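Local coordinates for protein cytosolic acyl coenzyme A thioester hydrolase (Mus musculus, PDB 2V1O) that hydrolyses C8-C18 fatty acyl-CoAs, preferentially palmitoyl-CoA, to free fatty acids and coenzyme A, as a two-domain enzyme of which this chain is the N-terminal hotdog domain, at residues G15-H18 against G19-L23. Residues are numbered along the deposited sequence; the frame is centred on the assembly and turned at random.
Sequences GNVH and GGTIL. With COA (coenzyme A), chain J.
The imidazole of His18 is turned off the start of a helix, while the CB and carbonyl of the same residue meet Thr21 in its first turn. With CG anti to the carbonyl carbon (chi1 -67°), the ring leads away from the helix start. It packs beside Asn12, an active-site residue, and Glu27 of a second subunit. Of the side chain, CB stays near the helix, with His18 CB 3.8 Å from Thr21 OG1. That hydroxyl is hydrogen-bonded to the backbone oxygen of Asp10. The carbonyl of His18 faces Thr21. Thr21 N gives a weak hydrogen bond to His18 O, 3.1 Å long and bent to 129° at the hydrogen. Thr21 CB also lies 3.3 Å from His18 O.

His18 is the N-cap residue. Val17, just before it, points its side chain at the helix, and CG1, anti to the backbone nitrogen (chi1 173°), makes the contact. Val17 CG1 meets Thr21 CB at 3.8 Å and Ile22 CG1 at 3.9 Å. The Val17 side chain crosses both partners at about a right angle.

Coenzyme A brings its thiol end to this corner. Its sulfur S1P lies 3.3 Å from Ile22 CG1 and 3.6 Å from Val17 O. The pantetheine carbon C3P is 3.9 Å from Gly19 N. Val17, His18, Gly19 and Ile22 are thus part of the coenzyme A pocket, next to the active site.

The loop 15-18 follows strand 2-5 and leads into helix 19-38, the long helix that the curved sheet of the hotdog fold wraps. Backbone bonds tie Gly15 to Ile64 and Val17 to Met62, in the chain between strands 46-57 and 67-77. At the helix start, Gly20 N bonds Glu27 of the second subunit, and Leu23 packs on its counterpart there.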
loop_
_atom_site.group_PDB
_atom_site.type_symbol
_atom_site.label_atom_id
_atom_site.label_comp_id
_atom_site.label_asym_id
_atom_site.label_seq_id
_atom_site.Cartn_x
_atom_site.Cartn_y
_atom_site.Cartn_z
ATOM N N GLY A 15 13.392 -13.990 1.353
ATOM C CA GLY A 15 12.057 -14.537 1.080
ATOM C C GLY A 15 11.255 -14.908 2.322
ATOM O O GLY A 15 10.156 -15.471 2.224
ATOM N N ASN A 16 11.804 -14.601 3.491
ATOM C CA ASN A 16 11.147 -14.897 4.758
ATOM C C ASN A 16 10.399 -13.688 5.298
ATOM O O ASN A 16 10.907 -12.568 5.274
ATOM C CB ASN A 16 12.152 -15.432 5.791
ATOM C CG ASN A 16 12.693 -16.807 5.423
ATOM O OD1 ASN A 16 13.857 -16.946 5.047
ATOM N ND2 ASN A 16 11.847 -17.823 5.514
ATOM N N VAL A 17 9.182 -13.933 5.773
ATOM C CA VAL A 17 8.266 -12.883 6.198
ATOM C C VAL A 17 8.809 -12.145 7.425
ATOM O O VAL A 17 9.340 -12.774 8.326
ATOM C CB VAL A 17 6.861 -13.466 6.494
ATOM C CG1 VAL A 17 5.943 -12.415 7.114
ATOM C CG2 VAL A 17 6.249 -14.052 5.210
ATOM N N HIS A 18 8.705 -10.812 7.420
ATOM C CA HIS A 18 9.097 -9.978 8.566
ATOM C C HIS A 18 8.186 -10.204 9.764
ATOM O O HIS A 18 6.969 -10.301 9.611
ATOM C CB HIS A 18 9.010 -8.491 8.195
ATOM C CG HIS A 18 10.009 -8.060 7.171
ATOM N ND1 HIS A 18 11.361 -8.011 7.429
ATOM C CD2 HIS A 18 9.852 -7.622 5.900
ATOM C CE1 HIS A 18 11.996 -7.573 6.357
ATOM N NE2 HIS A 18 11.103 -7.327 5.416
ATOM N N GLY A 19 8.772 -10.253 10.960
ATOM C CA GLY A 19 7.995 -10.266 12.201
ATOM C C GLY A 19 6.919 -9.186 12.224
ATOM O O GLY A 19 5.784 -9.448 12.613
ATOM N N GLY A 20 7.270 -7.980 11.765
ATOM C CA GLY A 20 6.363 -6.829 11.781
ATOM C C GLY A 20 5.075 -7.075 11.004
ATOM O O GLY A 20 4.008 -6.612 11.408
ATOM N N THR A 21 5.185 -7.802 9.891
ATOM C CA THR A 21 4.033 -8.158 9.046
ATOM C C THR A 21 3.006 -8.975 9.836
ATOM O O THR A 21 1.799 -8.695 9.805
ATOM C CB THR A 21 4.496 -8.970 7.814
ATOM O OG1 THR A 21 5.403 -8.173 7.037
ATOM C CG2 THR A 21 3.304 -9.406 6.944
ATOM N N ILE A 22 3.511 -9.984 10.534
ATOM C CA ILE A 22 2.695 -10.871 11.359
ATOM C C ILE A 22 2.126 -10.134 12.584
ATOM O O ILE A 22 0.954 -10.308 12.939
ATOM C CB ILE A 22 3.483 -12.143 11.745
ATOM C CG1 ILE A 22 3.949 -12.902 10.481
ATOM C CG2 ILE A 22 2.655 -13.070 12.681
ATOM C CD1 ILE A 22 2.832 -13.349 9.519
ATOM N N LEU A 23 2.947 -9.300 13.215
ATOM C CA LEU A 23 2.474 -8.487 14.345
ATOM C C LEU A 23 1.280 -7.629 13.937
ATOM O O LEU A 23 0.286 -7.531 14.673
ATOM C CB LEU A 23 3.604 -7.619 14.904
ATOM C CG LEU A 23 4.681 -8.349 15.720
ATOM C CD1 LEU A 23 5.834 -7.412 16.035
ATOM C CD2 LEU A 23 4.111 -8.960 17.007
HETATM N N1A COA J . 13.736 -15.501 22.112
HETATM C C2A COA J . 15.035 -15.074 22.308
HETATM N N3A COA J . 16.087 -15.868 21.891
HETATM C C4A COA J . 15.848 -17.066 21.286
HETATM C C5A COA J . 14.544 -17.514 21.072
HETATM C C6A COA J . 13.478 -16.716 21.489
HETATM N N6A COA J . 12.220 -17.068 21.213
HETATM N N7A COA J . 14.608 -18.724 20.462
HETATM C C8A COA J . 15.909 -19.047 20.285
HETATM N N9A COA J . 16.689 -18.034 20.798
HETATM C C1B COA J . 18.143 -17.879 20.624
HETATM C C2B COA J . 18.925 -18.894 21.447
HETATM O O2B COA J . 19.026 -18.518 22.800
HETATM C C3B COA J . 20.251 -18.866 20.712
HETATM O O3B COA J . 21.067 -17.799 21.140
HETATM P P3B COA J . 22.275 -18.053 22.172
HETATM O O7A COA J . 21.668 -18.371 23.513
HETATM O O8A COA J . 23.082 -19.227 21.690
HETATM O O9A COA J . 23.135 -16.817 22.237
HETATM C C4B COA J . 19.863 -18.606 19.263
HETATM O O4B COA J . 18.528 -18.150 19.295
HETATM C C5B COA J . 19.966 -19.864 18.408
HETATM O O5B COA J . 19.270 -20.912 19.051
HETATM P P1A COA J . 19.105 -22.341 18.342
HETATM O O1A COA J . 20.373 -22.680 17.617
HETATM O O2A COA J . 18.734 -23.347 19.401
HETATM O O3A COA J . 17.896 -22.146 17.296
HETATM P P2A COA J . 16.355 -22.466 17.615
HETATM O O4A COA J . 16.006 -22.174 19.055
HETATM O O5A COA J . 16.018 -23.888 17.233
HETATM O O6A COA J . 15.587 -21.456 16.625
HETATM C CBP COA J . 15.005 -19.334 15.657
HETATM C CCP COA J . 15.651 -20.056 16.837
HETATM C CDP COA J . 14.811 -17.857 16.019
HETATM C CEP COA J . 15.973 -19.421 14.481
HETATM C CAP COA J . 13.666 -20.007 15.309
HETATM O OAP COA J . 12.787 -20.043 16.412
HETATM C C9P COA J . 12.970 -19.330 14.161
HETATM O O9P COA J . 13.420 -19.548 12.858
HETATM N N8P COA J . 11.939 -18.540 14.443
HETATM C C7P COA J . 11.275 -17.774 13.407
HETATM C C6P COA J . 12.035 -16.481 13.133
HETATM C C5P COA J . 11.287 -15.658 12.117
HETATM O O5P COA J . 11.247 -16.034 10.927
HETATM N N4P COA J . 10.696 -14.546 12.583
HETATM C C3P COA J . 9.575 -13.906 11.907
HETATM C C2P COA J . 8.331 -14.803 11.848
HETATM S S1P COA J . 7.042 -13.978 10.889
#